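Local coordinates for protein natural cytotoxicity triggering receptor 2 (PDB 1HKF) that acts as a cytotoxicity-activating receptor of natural killer cells, of which this chain is the extracellular V-type immunoglobulin domain, and may help activated cells lyse tumour cells, at residues A[41-46]-A[75-79]; A[71-75]-A[86-92]. All coordinates share one frame; numbering follows the deposited sequence.

How the interactions relate
Interactions 1 and 2 follow one another along strand 73-78 of a V-set immunoglobulin domain, with Ile75 common to both and their centres about 15 Å apart. Interaction 1 crosses the sandwich, joining 41-46 of one sheet to 75-79 of the other, and its buried polar group lies toward the end of the strand. Interaction 2 stays within one sheet, pairing 71-75 with 86-92 in the hairpin of strands 73-78 and 83-88 and running on to a stacked pair of arginines. The two meet in the core at Trp46, whose CG lies 3.6 Å from Val86 CG1 and whose NE1 lies 3.6 Å from Met88 SD.

Interaction 1 of 2, residues A[41-46]-A[75-79]; sequences YEKKGW and IWDDP
Asp77 OD2 takes two hydrogen bonds from the opposite segment. The hydroxyl of Tyr41 gives one, OH to OD2 at 2.6 Å, directed at the anti lone pair of the carboxylate oxygen; the ammonium group of Lys44 gives the other, NZ to OD2 at 2.9 Å, arriving from above the carboxylate plane as a salt bridge. Lys44 CG itself lies 3.3 Å from Asp77 OD2, and bends at chi2 (-61°) and chi4 (-52°) bring NZ back to that oxygen and to Glu42 O, which it bonds at 2.7 Å in the carbonyl plane. Asp77 OD1 is held by Tyr34, whose ring also makes a cation-pi contact with Lys44, so both charges are engaged inside the domain. The ammonium group of Lys44 would probably favour the ionised form of Asp77. The Tyr41 ring is turned 37° from the carboxylate plane, and Pro79 CG touches its edge, in plane, 3.9 Å from Tyr41 CE2. Further along, Ile75 CD1 reaches the backbone of the facing strand, 3.8 Å from Lys44 O and 4.2 Å from Gly45 CA. The axes of strands 43-46 and 75-78 approach to 8.7 Å at their closest, a spacing bridged by side chains across the two layers of the V-set sandwich. Ser61 of strand 54-61 bonds the Tyr41 hydroxyl, while Phe84 of strand 83-88 packs on both Lys44 and Asp77.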
loop_
_atom_site.group_PDB
_atom_site.type_symbol
_atom_site.label_atom_id
_atom_site.label_comp_id
_atom_site.label_asym_id
_atom_site.label_seq_id
_atom_site.Cartn_x
_atom_site.Cartn_y
_atom_site.Cartn_z
ATOM N N TYR A 41 22.099 3.636 14.883
ATOM C CA TYR A 41 20.911 3.906 14.078
ATOM C C TYR A 41 21.165 4.548 12.738
ATOM O O TYR A 41 21.725 5.630 12.647
ATOM C CB TYR A 41 19.865 4.772 14.805
ATOM C CG TYR A 41 18.555 4.928 13.987
ATOM C CD1 TYR A 41 18.258 6.111 13.305
ATOM C CD2 TYR A 41 17.651 3.874 13.880
ATOM C CE1 TYR A 41 17.094 6.236 12.540
ATOM C CE2 TYR A 41 16.483 3.979 13.116
ATOM C CZ TYR A 41 16.222 5.168 12.458
ATOM O OH TYR A 41 15.091 5.279 11.740
ATOM N N GLU A 42 20.683 3.885 11.698
ATOM C CA GLU A 42 20.812 4.376 10.335
ATOM C C GLU A 42 19.562 5.141 9.878
ATOM O O GLU A 42 18.437 4.588 9.870
ATOM C CB GLU A 42 21.055 3.199 9.397
ATOM C CG GLU A 42 22.396 2.413 9.629
ATOM C CD GLU A 42 22.602 1.311 8.565
ATOM O OE1 GLU A 42 21.933 0.227 8.629
ATOM O OE2 GLU A 42 23.410 1.540 7.640
ATOM N N LYS A 43 19.726 6.400 9.502
ATOM C CA LYS A 43 18.574 7.122 8.998
ATOM C C LYS A 43 18.016 6.427 7.729
ATOM O O LYS A 43 18.771 5.849 6.934
ATOM C CB LYS A 43 18.957 8.552 8.700
ATOM C CG LYS A 43 19.328 9.216 9.987
ATOM C CD LYS A 43 19.655 10.661 9.791
ATOM C CE LYS A 43 19.891 11.274 11.176
ATOM N NZ LYS A 43 19.931 12.767 10.993
ATOM N N LYS A 44 16.698 6.476 7.552
ATOM C CA LYS A 44 16.055 5.821 6.393
ATOM C C LYS A 44 15.481 6.940 5.562
ATOM O O LYS A 44 14.965 7.927 6.122
ATOM C CB LYS A 44 14.962 4.888 6.909
ATOM C CG LYS A 44 15.429 3.901 8.039
ATOM C CD LYS A 44 16.547 2.985 7.528
ATOM C CE LYS A 44 16.827 1.818 8.465
ATOM N NZ LYS A 44 17.048 2.324 9.883
ATOM N N GLY A 45 15.570 6.845 4.236
ATOM C CA GLY A 45 15.042 7.936 3.413
ATOM C C GLY A 45 14.359 7.386 2.181
ATOM O O GLY A 45 14.600 6.241 1.780
ATOM N N TRP A 46 13.497 8.205 1.598
ATOM C CA TRP A 46 12.762 7.872 0.371
ATOM C C TRP A 46 12.971 9.099 -0.515
ATOM O O TRP A 46 12.744 10.228 -0.080
ATOM C CB TRP A 46 11.264 7.705 0.654
ATOM C CG TRP A 46 10.360 7.387 -0.575
ATOM C CD1 TRP A 46 9.326 8.176 -1.060
ATOM C CD2 TRP A 46 10.314 6.161 -1.341
ATOM N NE1 TRP A 46 8.644 7.512 -2.057
ATOM C CE2 TRP A 46 9.221 6.280 -2.256
ATOM C CE3 TRP A 46 11.086 4.970 -1.342
ATOM C CZ2 TRP A 46 8.876 5.257 -3.161
ATOM C CZ3 TRP A 46 10.754 3.957 -2.232
ATOM C CH2 TRP A 46 9.635 4.108 -3.144
ATOM N N ILE A 75 7.193 7.607 6.927
ATOM C CA ILE A 75 7.971 6.394 7.066
ATOM C C ILE A 75 7.751 5.868 8.468
ATOM O O ILE A 75 7.647 6.620 9.401
ATOM C CB ILE A 75 9.534 6.621 6.874
ATOM C CG1 ILE A 75 9.883 6.755 5.397
ATOM C CG2 ILE A 75 10.350 5.428 7.454
ATOM C CD1 ILE A 75 11.326 7.216 5.132
ATOM N N TRP A 76 7.626 4.568 8.613
ATOM C CA TRP A 76 7.577 4.063 9.935
ATOM C C TRP A 76 8.756 3.096 9.892
ATOM O O TRP A 76 8.764 2.174 9.061
ATOM C CB TRP A 76 6.302 3.280 10.253
ATOM C CG TRP A 76 6.425 2.621 11.596
ATOM C CD1 TRP A 76 6.688 1.311 11.839
ATOM C CD2 TRP A 76 6.341 3.260 12.883
ATOM N NE1 TRP A 76 6.769 1.080 13.205
ATOM C CE2 TRP A 76 6.553 2.264 13.862
ATOM C CE3 TRP A 76 6.095 4.579 13.300
ATOM C CZ2 TRP A 76 6.518 2.538 15.232
ATOM C CZ3 TRP A 76 6.056 4.856 14.673
ATOM C CH2 TRP A 76 6.263 3.837 15.614
ATOM N N ASP A 77 9.743 3.304 10.765
ATOM C CA ASP A 77 10.897 2.397 10.797
ATOM C C ASP A 77 11.095 1.770 12.145
ATOM O O ASP A 77 11.143 2.453 13.170
ATOM C CB ASP A 77 12.156 3.141 10.404
ATOM C CG ASP A 77 13.395 2.295 10.556
ATOM O OD1 ASP A 77 13.312 1.110 10.195
ATOM O OD2 ASP A 77 14.439 2.835 11.030
ATOM N N ASP A 78 11.207 0.458 12.170
ATOM C CA ASP A 78 11.450 -0.189 13.430
ATOM C C ASP A 78 12.543 -1.235 13.266
ATOM O O ASP A 78 12.282 -2.310 12.744
ATOM C CB ASP A 78 10.197 -0.869 13.997
ATOM C CG ASP A 78 10.476 -1.536 15.371
ATOM O OD1 ASP A 78 11.633 -1.421 15.889
ATOM O OD2 ASP A 78 9.563 -2.172 15.937
ATOM N N PRO A 79 13.779 -0.946 13.771
ATOM C CA PRO A 79 14.937 -1.848 13.695
ATOM C C PRO A 79 14.683 -3.217 14.270
ATOM O O PRO A 79 15.235 -4.198 13.791
ATOM C CB PRO A 79 16.015 -1.092 14.454
ATOM C CG PRO A 79 15.725 0.286 14.119
ATOM C CD PRO A 79 14.201 0.363 14.291
#

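Interaction 2 of 2, residues A[71-75]-A[86-92]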
loop_
_atom_site.group_PDB
_atom_site.type_symbol
_atom_site.label_atom_id
_atom_site.label_comp_id
_atom_site.label_asym_id
_atom_site.label_seq_id
_atom_site.Cartn_x
_atom_site.Cartn_y
_atom_site.Cartn_z
ATOM N N SER A 71 3.858 15.902 4.894
ATOM C CA SER A 71 2.803 15.871 3.897
ATOM C C SER A 71 2.347 14.469 3.570
ATOM O O SER A 71 2.164 13.623 4.454
ATOM C CB SER A 71 3.279 16.567 2.617
ATOM O OG SER A 71 2.365 16.339 1.553
ATOM N N ARG A 72 2.144 14.272 2.296
ATOM C CA ARG A 72 1.622 12.983 1.810
ATOM C C ARG A 72 2.537 11.776 2.070
ATOM O O ARG A 72 2.115 10.619 1.907
ATOM C CB ARG A 72 1.293 13.116 0.325
ATOM C CG ARG A 72 0.639 14.421 -0.093
ATOM C CD ARG A 72 0.695 14.639 -1.604
ATOM N NE ARG A 72 0.639 13.386 -2.350
ATOM C CZ ARG A 72 1.380 13.091 -3.396
ATOM N NH1 ARG A 72 2.267 13.962 -3.855
ATOM N NH2 ARG A 72 1.233 11.904 -3.999
ATOM N N PHE A 73 3.786 12.026 2.450
ATOM C CA PHE A 73 4.766 10.946 2.652
ATOM C C PHE A 73 5.158 10.670 4.081
ATOM O O PHE A 73 5.418 11.602 4.838
ATOM C CB PHE A 73 6.056 11.239 1.898
ATOM C CG PHE A 73 5.885 11.976 0.610
ATOM C CD1 PHE A 73 5.559 11.274 -0.532
ATOM C CD2 PHE A 73 6.032 13.356 0.527
ATOM C CE1 PHE A 73 5.380 11.940 -1.749
ATOM C CE2 PHE A 73 5.855 14.025 -0.677
ATOM C CZ PHE A 73 5.530 13.330 -1.812
ATOM N N THR A 74 5.225 9.403 4.469
ATOM C CA THR A 74 5.658 9.114 5.828
ATOM C C THR A 74 6.466 7.848 5.838
ATOM O O THR A 74 6.427 7.121 4.875
ATOM C CB THR A 74 4.481 8.903 6.766
ATOM O OG1 THR A 74 3.747 7.746 6.335
ATOM C CG2 THR A 74 3.573 10.140 6.723
ATOM N N ILE A 75 7.193 7.607 6.927
ATOM C CA ILE A 75 7.971 6.394 7.066
ATOM C C ILE A 75 7.751 5.868 8.468
ATOM O O ILE A 75 7.647 6.620 9.401
ATOM C CB ILE A 75 9.534 6.621 6.874
ATOM C CG1 ILE A 75 9.883 6.755 5.397
ATOM C CG2 ILE A 75 10.350 5.428 7.454
ATOM C CD1 ILE A 75 11.326 7.216 5.132
ATOM N N VAL A 86 7.559 2.893 3.756
ATOM C CA VAL A 86 7.235 4.219 3.263
ATOM C C VAL A 86 5.732 4.202 2.815
ATOM O O VAL A 86 5.271 3.239 2.191
ATOM C CB VAL A 86 8.070 4.556 2.011
ATOM C CG1 VAL A 86 7.693 5.966 1.456
ATOM C CG2 VAL A 86 9.567 4.494 2.374
ATOM N N THR A 87 4.986 5.260 3.129
ATOM C CA THR A 87 3.585 5.384 2.699
ATOM C C THR A 87 3.472 6.693 1.925
ATOM O O THR A 87 3.988 7.703 2.356
ATOM C CB THR A 87 2.608 5.381 3.890
ATOM O OG1 THR A 87 2.707 4.134 4.593
ATOM C CG2 THR A 87 1.148 5.473 3.404
ATOM N N MET A 88 2.899 6.634 0.723
ATOM C CA MET A 88 2.655 7.818 -0.122
ATOM C C MET A 88 1.108 7.847 -0.317
ATOM O O MET A 88 0.505 6.896 -0.847
ATOM C CB MET A 88 3.277 7.649 -1.501
ATOM C CG MET A 88 4.756 7.914 -1.599
ATOM S SD MET A 88 5.262 7.704 -3.330
ATOM C CE MET A 88 5.215 9.344 -3.871
ATOM N N THR A 89 0.461 8.880 0.152
ATOM C CA THR A 89 -0.997 8.891 0.045
ATOM C C THR A 89 -1.430 9.802 -1.068
ATOM O O THR A 89 -0.622 10.645 -1.601
ATOM C CB THR A 89 -1.713 9.362 1.356
ATOM O OG1 THR A 89 -1.353 10.695 1.622
ATOM C CG2 THR A 89 -1.314 8.549 2.544
ATOM N N ASP A 90 -2.671 9.566 -1.498
ATOM C CA ASP A 90 -3.243 10.397 -2.534
ATOM C C ASP A 90 -2.402 10.463 -3.804
ATOM O O ASP A 90 -2.073 11.556 -4.288
ATOM C CB ASP A 90 -3.416 11.822 -1.997
ATOM C CG ASP A 90 -4.309 12.654 -2.900
ATOM O OD1 ASP A 90 -5.340 12.073 -3.389
ATOM O OD2 ASP A 90 -3.975 13.856 -3.143
ATOM N N LEU A 91 -2.036 9.311 -4.352
ATOM C CA LEU A 91 -1.201 9.320 -5.559
ATOM C C LEU A 91 -1.843 10.125 -6.696
ATOM O O LEU A 91 -3.062 10.088 -6.876
ATOM C CB LEU A 91 -0.924 7.887 -6.054
ATOM C CG LEU A 91 -0.134 7.037 -5.036
ATOM C CD1 LEU A 91 -0.133 5.527 -5.375
ATOM C CD2 LEU A 91 1.280 7.632 -4.948
ATOM N N ARG A 92 -0.982 10.849 -7.416
ATOM C CA ARG A 92 -1.302 11.621 -8.602
ATOM C C ARG A 92 -0.391 11.115 -9.728
ATOM O O ARG A 92 0.731 10.596 -9.488
ATOM C CB ARG A 92 -1.024 13.117 -8.413
ATOM C CG ARG A 92 -2.054 13.769 -7.574
ATOM C CD ARG A 92 -1.661 13.630 -6.123
ATOM N NE ARG A 92 -0.657 14.628 -5.809
ATOM C CZ ARG A 92 -0.818 15.535 -4.863
ATOM N NH1 ARG A 92 -1.940 15.539 -4.145
ATOM N NH2 ARG A 92 0.127 16.444 -4.669
#
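Arg72 and Thr89 are joined by both backbone and side-chain hydrogen bonds. Thr89 N bonds Arg72 O at 3.0 Å, and further along the strands Thr74 and Thr87 form a hydrogen-bonded antiparallel pair, Thr74 N to Thr87 O at 3.0 Å and Thr87 N to Thr74 O at 2.9 Å. Phe73-Met88 and Ile75-Val86 flank it as non-hydrogen-bonded pairs. The Arg72 guanidinium grips Thr89 O side-on with NE (3.1 Å) and NH2 (3.3 Å), with the oxygen close to the guanidinium plane; a bend at chi3 (32°) turns the group to this carbonyl. Stacking covers one face of that guanidinium: the Arg92 guanidinium lies flat against it, the two group centres 3.6 Å apart and the planes at 20°, while Phe73 CE1 lies above the opposite face, toward its rim. The two like charges are probably offset by acids, since Arg92 NH1 forms a salt bridge with Asp90 OD2 at 2.8 Å and Arg72 NH2 forms one with Asp95. Apolar contacts line the inward side. Met88 CG meets the edge of the Phe73 ring in its plane, 3.6 Å from CD1, and Val86 CG2 lies against Ile75 CG1. The Thr74 and Thr87 side chains run alongside each other on the other side of the sheet, Thr74 OG1 against Thr87 CB. Strand 28-33 flanks strand 83-88 on the side away from strand 73-78, and across the sandwich Val59 of strand 54-61 receives Phe73 and Ile75, while Trp46 of strand 43-49 receives Val86 and Met88.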